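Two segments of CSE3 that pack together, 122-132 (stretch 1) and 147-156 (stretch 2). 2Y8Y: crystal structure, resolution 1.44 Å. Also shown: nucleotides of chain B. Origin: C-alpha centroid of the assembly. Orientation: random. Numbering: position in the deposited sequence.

Stretch 1 (122-132) TPAEKVAWLER
Stretch 2, residues 147-156: GPWVQILQDT

A helix laid across a strand can be pinned by a charged pair and filled in by branched aliphatics, and these two segments of CSE3 are a compact example. The salt bridge joins Lys126 NZ to Asp155 OD2 at 2.7 Å. Lys126 (chi1 m, then t, t, t) spends its nearly straight chain in reaching the carboxylate, which Asp155 presents with chi1 t. The helix begins at Pro123 and runs on past Arg132, keeping phi/psi near -60/-43 with regular i to i-4 backbone bonds. Thr122 (chi1 p) caps its start: Glu125 N donates to Thr122 OG1 at 3.1 Å, and Thr122 N returns a bond to Glu125 OE1 at 3.0 Å.

The strand running through Val150 to Thr156 has its axis 10.2 Å from the helix axis at closest approach, their N-to-C directions 122° apart. In register, Val127 CA lies 7.9 Å from Val150 CA and Pro123 CA 8.3 Å from Ile152 CA. Val150 is extended (-148/143); Leu153 (-84/-27) breaks the run before Asp155 again points toward the helix. Strand alternation turns Val150 (chi1 p) and Ile152 (m, t) toward the helix and Gln151 away. Val127 (t) packs its two methyls against Pro148, Val150 and Ile152: Val127 CG1 lies 4.1 Å from Val150 CG1 and 4.2 Å from Pro148 CG, while Val127 CG2 is 4.3 Å from Ile152 CD1. One turn on, buried Leu130 (t, p) sets CD2 3.7 Å from Val150 CG2. In all, 338 Å² is buried, mostly by compact apolar side chains.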

# COMPACT_ATOMS: atom_id res chain seq x y z
N THR A 122 11.57 16.02 -6.07
CA THR A 122 11.64 16.87 -4.88
C THR A 122 10.55 16.59 -3.85
O THR A 122 9.48 16.11 -4.17
CB THR A 122 11.58 18.37 -5.24
OG1 THR A 122 10.26 18.71 -5.66
CG2 THR A 122 12.62 18.72 -6.32
N PRO A 123 10.82 16.92 -2.59
CA PRO A 123 9.79 16.75 -1.58
C PRO A 123 8.51 17.54 -1.89
O PRO A 123 7.42 17.01 -1.67
CB PRO A 123 10.47 17.23 -0.29
CG PRO A 123 11.95 17.00 -0.55
CD PRO A 123 12.13 17.29 -2.02
N ALA A 124 8.64 18.76 -2.41
CA ALA A 124 7.46 19.54 -2.80
C ALA A 124 6.64 18.79 -3.86
O ALA A 124 5.41 18.73 -3.79
CB ALA A 124 7.86 20.92 -3.32
N GLU A 125 7.32 18.21 -4.84
CA GLU A 125 6.63 17.49 -5.91
C GLU A 125 5.95 16.25 -5.34
O GLU A 125 4.83 15.89 -5.74
CB GLU A 125 7.60 17.09 -7.02
CG GLU A 125 8.05 18.27 -7.86
CD GLU A 125 9.27 17.98 -8.70
OE1 GLU A 125 9.98 16.98 -8.45
OE2 GLU A 125 9.55 18.78 -9.62
N LYS A 126 6.61 15.59 -4.39
CA LYS A 126 6.07 14.38 -3.78
C LYS A 126 4.80 14.66 -2.98
O LYS A 126 3.81 13.93 -3.11
CB LYS A 126 7.13 13.70 -2.91
CG LYS A 126 8.26 13.12 -3.75
CD LYS A 126 9.53 12.87 -2.97
CE LYS A 126 10.57 12.23 -3.88
NZ LYS A 126 11.90 12.20 -3.24
N VAL A 127 4.82 15.73 -2.19
CA VAL A 127 3.63 16.17 -1.44
C VAL A 127 2.50 16.61 -2.37
O VAL A 127 1.34 16.25 -2.16
CB VAL A 127 3.97 17.27 -0.43
CG1 VAL A 127 2.70 17.84 0.18
CG2 VAL A 127 4.86 16.69 0.67
N ALA A 128 2.83 17.35 -3.42
CA ALA A 128 1.81 17.78 -4.38
C ALA A 128 1.16 16.57 -5.06
O ALA A 128 -0.05 16.55 -5.30
CB ALA A 128 2.41 18.74 -5.42
N TRP A 129 1.98 15.58 -5.38
CA TRP A 129 1.49 14.35 -5.97
C TRP A 129 0.49 13.69 -5.01
O TRP A 129 -0.62 13.31 -5.41
CB TRP A 129 2.66 13.41 -6.27
CG TRP A 129 2.26 12.06 -6.84
CD1 TRP A 129 2.08 11.76 -8.16
CD2 TRP A 129 2.02 10.84 -6.12
NE1 TRP A 129 1.75 10.44 -8.31
CE2 TRP A 129 1.71 9.85 -7.07
CE3 TRP A 129 2.03 10.49 -4.76
CZ2 TRP A 129 1.40 8.53 -6.73
CZ3 TRP A 129 1.73 9.16 -4.41
CH2 TRP A 129 1.42 8.21 -5.39
N LEU A 130 0.87 13.54 -3.74
CA LEU A 130 -0.03 12.92 -2.77
C LEU A 130 -1.34 13.70 -2.71
O LEU A 130 -2.42 13.10 -2.70
CB LEU A 130 0.62 12.91 -1.39
CG LEU A 130 -0.28 12.35 -0.28
CD1 LEU A 130 -0.52 10.85 -0.45
CD2 LEU A 130 0.40 12.65 1.02
N GLU A 131 -1.26 15.03 -2.66
CA GLU A 131 -2.48 15.84 -2.58
C GLU A 131 -3.38 15.59 -3.77
O GLU A 131 -4.61 15.45 -3.63
CB GLU A 131 -2.15 17.32 -2.46
CG GLU A 131 -1.54 17.68 -1.12
CD GLU A 131 -0.95 19.08 -1.09
OE1 GLU A 131 -0.64 19.62 -2.17
OE2 GLU A 131 -0.77 19.61 0.03
N ARG A 132 -2.80 15.56 -4.96
CA ARG A 132 -3.57 15.34 -6.17
C ARG A 132 -4.19 13.94 -6.20
O ARG A 132 -5.36 13.78 -6.54
CB ARG A 132 -2.70 15.55 -7.42
CG ARG A 132 -3.46 15.46 -8.72
CD ARG A 132 -2.55 15.63 -9.95
NE ARG A 132 -1.53 14.60 -10.03
CZ ARG A 132 -1.76 13.33 -10.38
NH1 ARG A 132 -2.99 12.93 -10.68
NH2 ARG A 132 -0.76 12.47 -10.43
N GLY A 147 0.98 24.43 7.08
CA GLY A 147 1.05 23.56 5.92
C GLY A 147 0.13 22.36 5.99
O GLY A 147 -0.58 22.18 6.98
N PRO A 148 0.12 21.54 4.94
CA PRO A 148 -0.72 20.34 4.94
C PRO A 148 -0.29 19.39 6.04
O PRO A 148 0.87 19.38 6.44
CB PRO A 148 -0.46 19.72 3.56
CG PRO A 148 0.87 20.24 3.16
CD PRO A 148 0.96 21.62 3.73
N TRP A 149 -1.25 18.62 6.55
CA TRP A 149 -0.99 17.68 7.62
C TRP A 149 -0.43 16.38 7.06
O TRP A 149 -1.11 15.35 7.01
CB TRP A 149 -2.27 17.42 8.40
CG TRP A 149 -2.01 16.89 9.75
CD1 TRP A 149 -1.09 15.95 10.10
CD2 TRP A 149 -2.66 17.28 10.96
NE1 TRP A 149 -1.13 15.72 11.46
CE2 TRP A 149 -2.09 16.53 12.01
CE3 TRP A 149 -3.68 18.19 11.27
CZ2 TRP A 149 -2.50 16.66 13.33
CZ3 TRP A 149 -4.08 18.32 12.58
CH2 TRP A 149 -3.49 17.56 13.60
N VAL A 150 0.82 16.44 6.62
CA VAL A 150 1.50 15.26 6.12
C VAL A 150 2.99 15.35 6.43
O VAL A 150 3.57 16.43 6.40
CB VAL A 150 1.30 15.04 4.62
CG1 VAL A 150 1.93 16.18 3.81
CG2 VAL A 150 1.86 13.68 4.21
N GLN A 151 3.57 14.21 6.75
CA GLN A 151 5.01 14.09 6.96
C GLN A 151 5.54 13.05 6.00
O GLN A 151 4.85 12.05 5.71
CB GLN A 151 5.34 13.55 8.36
CG GLN A 151 4.59 14.14 9.55
CD GLN A 151 4.71 13.23 10.77
OE1 GLN A 151 3.86 12.37 11.00
NE2 GLN A 151 5.78 13.41 11.55
N ILE A 152 6.78 13.24 5.55
CA ILE A 152 7.52 12.16 4.91
C ILE A 152 8.43 11.53 5.96
O ILE A 152 9.36 12.16 6.43
CB ILE A 152 8.30 12.65 3.68
CG1 ILE A 152 7.34 13.13 2.60
CG2 ILE A 152 9.14 11.51 3.12
CD1 ILE A 152 8.01 13.81 1.42
N LEU A 153 8.11 10.29 6.33
CA LEU A 153 8.84 9.59 7.39
C LEU A 153 10.10 8.92 6.88
O LEU A 153 11.04 8.69 7.65
CB LEU A 153 7.95 8.52 8.00
CG LEU A 153 6.64 8.95 8.65
CD1 LEU A 153 5.96 7.73 9.26
CD2 LEU A 153 6.87 10.02 9.68
N GLN A 154 10.10 8.57 5.61
CA GLN A 154 11.21 7.84 5.01
C GLN A 154 11.15 8.09 3.52
O GLN A 154 10.07 8.16 2.93
CB GLN A 154 11.07 6.33 5.28
CG GLN A 154 12.30 5.53 4.82
CD GLN A 154 12.08 4.05 4.84
OE1 GLN A 154 11.07 3.55 4.35
NE2 GLN A 154 13.03 3.32 5.43
N ASP A 155 12.31 8.24 2.92
CA ASP A 155 12.41 8.39 1.48
C ASP A 155 13.64 7.59 1.09
O ASP A 155 14.78 7.97 1.40
CB ASP A 155 12.56 9.87 1.13
CG ASP A 155 12.38 10.15 -0.35
OD1 ASP A 155 12.72 9.28 -1.16
OD2 ASP A 155 11.92 11.26 -0.69
N THR A 156 13.40 6.46 0.43
CA THR A 156 14.48 5.52 0.15
C THR A 156 14.24 4.84 -1.19
O THR A 156 13.40 5.28 -1.97
CB THR A 156 14.62 4.50 1.30
OG1 THR A 156 15.82 3.74 1.13
CG2 THR A 156 13.43 3.56 1.36
P G B 14 -2.70 9.81 -12.47
OP1 G B 14 -3.07 10.16 -11.09
OP2 G B 14 -1.26 9.62 -12.79
O5' G B 14 -3.50 8.54 -12.96
C5' G B 14 -4.91 8.49 -12.83
C4' G B 14 -5.50 7.33 -13.59
O4' G B 14 -5.24 7.48 -15.01
C3' G B 14 -4.92 5.97 -13.27
O3' G B 14 -5.38 5.45 -12.05
C2' G B 14 -5.35 5.17 -14.49
O2' G B 14 -6.75 4.90 -14.44
C1' G B 14 -5.10 6.20 -15.59
N9 G B 14 -3.72 6.07 -16.10
C8 G B 14 -2.60 6.80 -15.77
N7 G B 14 -1.53 6.33 -16.36
C5 G B 14 -1.96 5.22 -17.07
C6 G B 14 -1.25 4.30 -17.89
O6 G B 14 -0.04 4.29 -18.16
N1 G B 14 -2.08 3.32 -18.40
C2 G B 14 -3.44 3.23 -18.17
N2 G B 14 -4.09 2.21 -18.75
N3 G B 14 -4.12 4.08 -17.41
C4 G B 14 -3.32 5.04 -16.90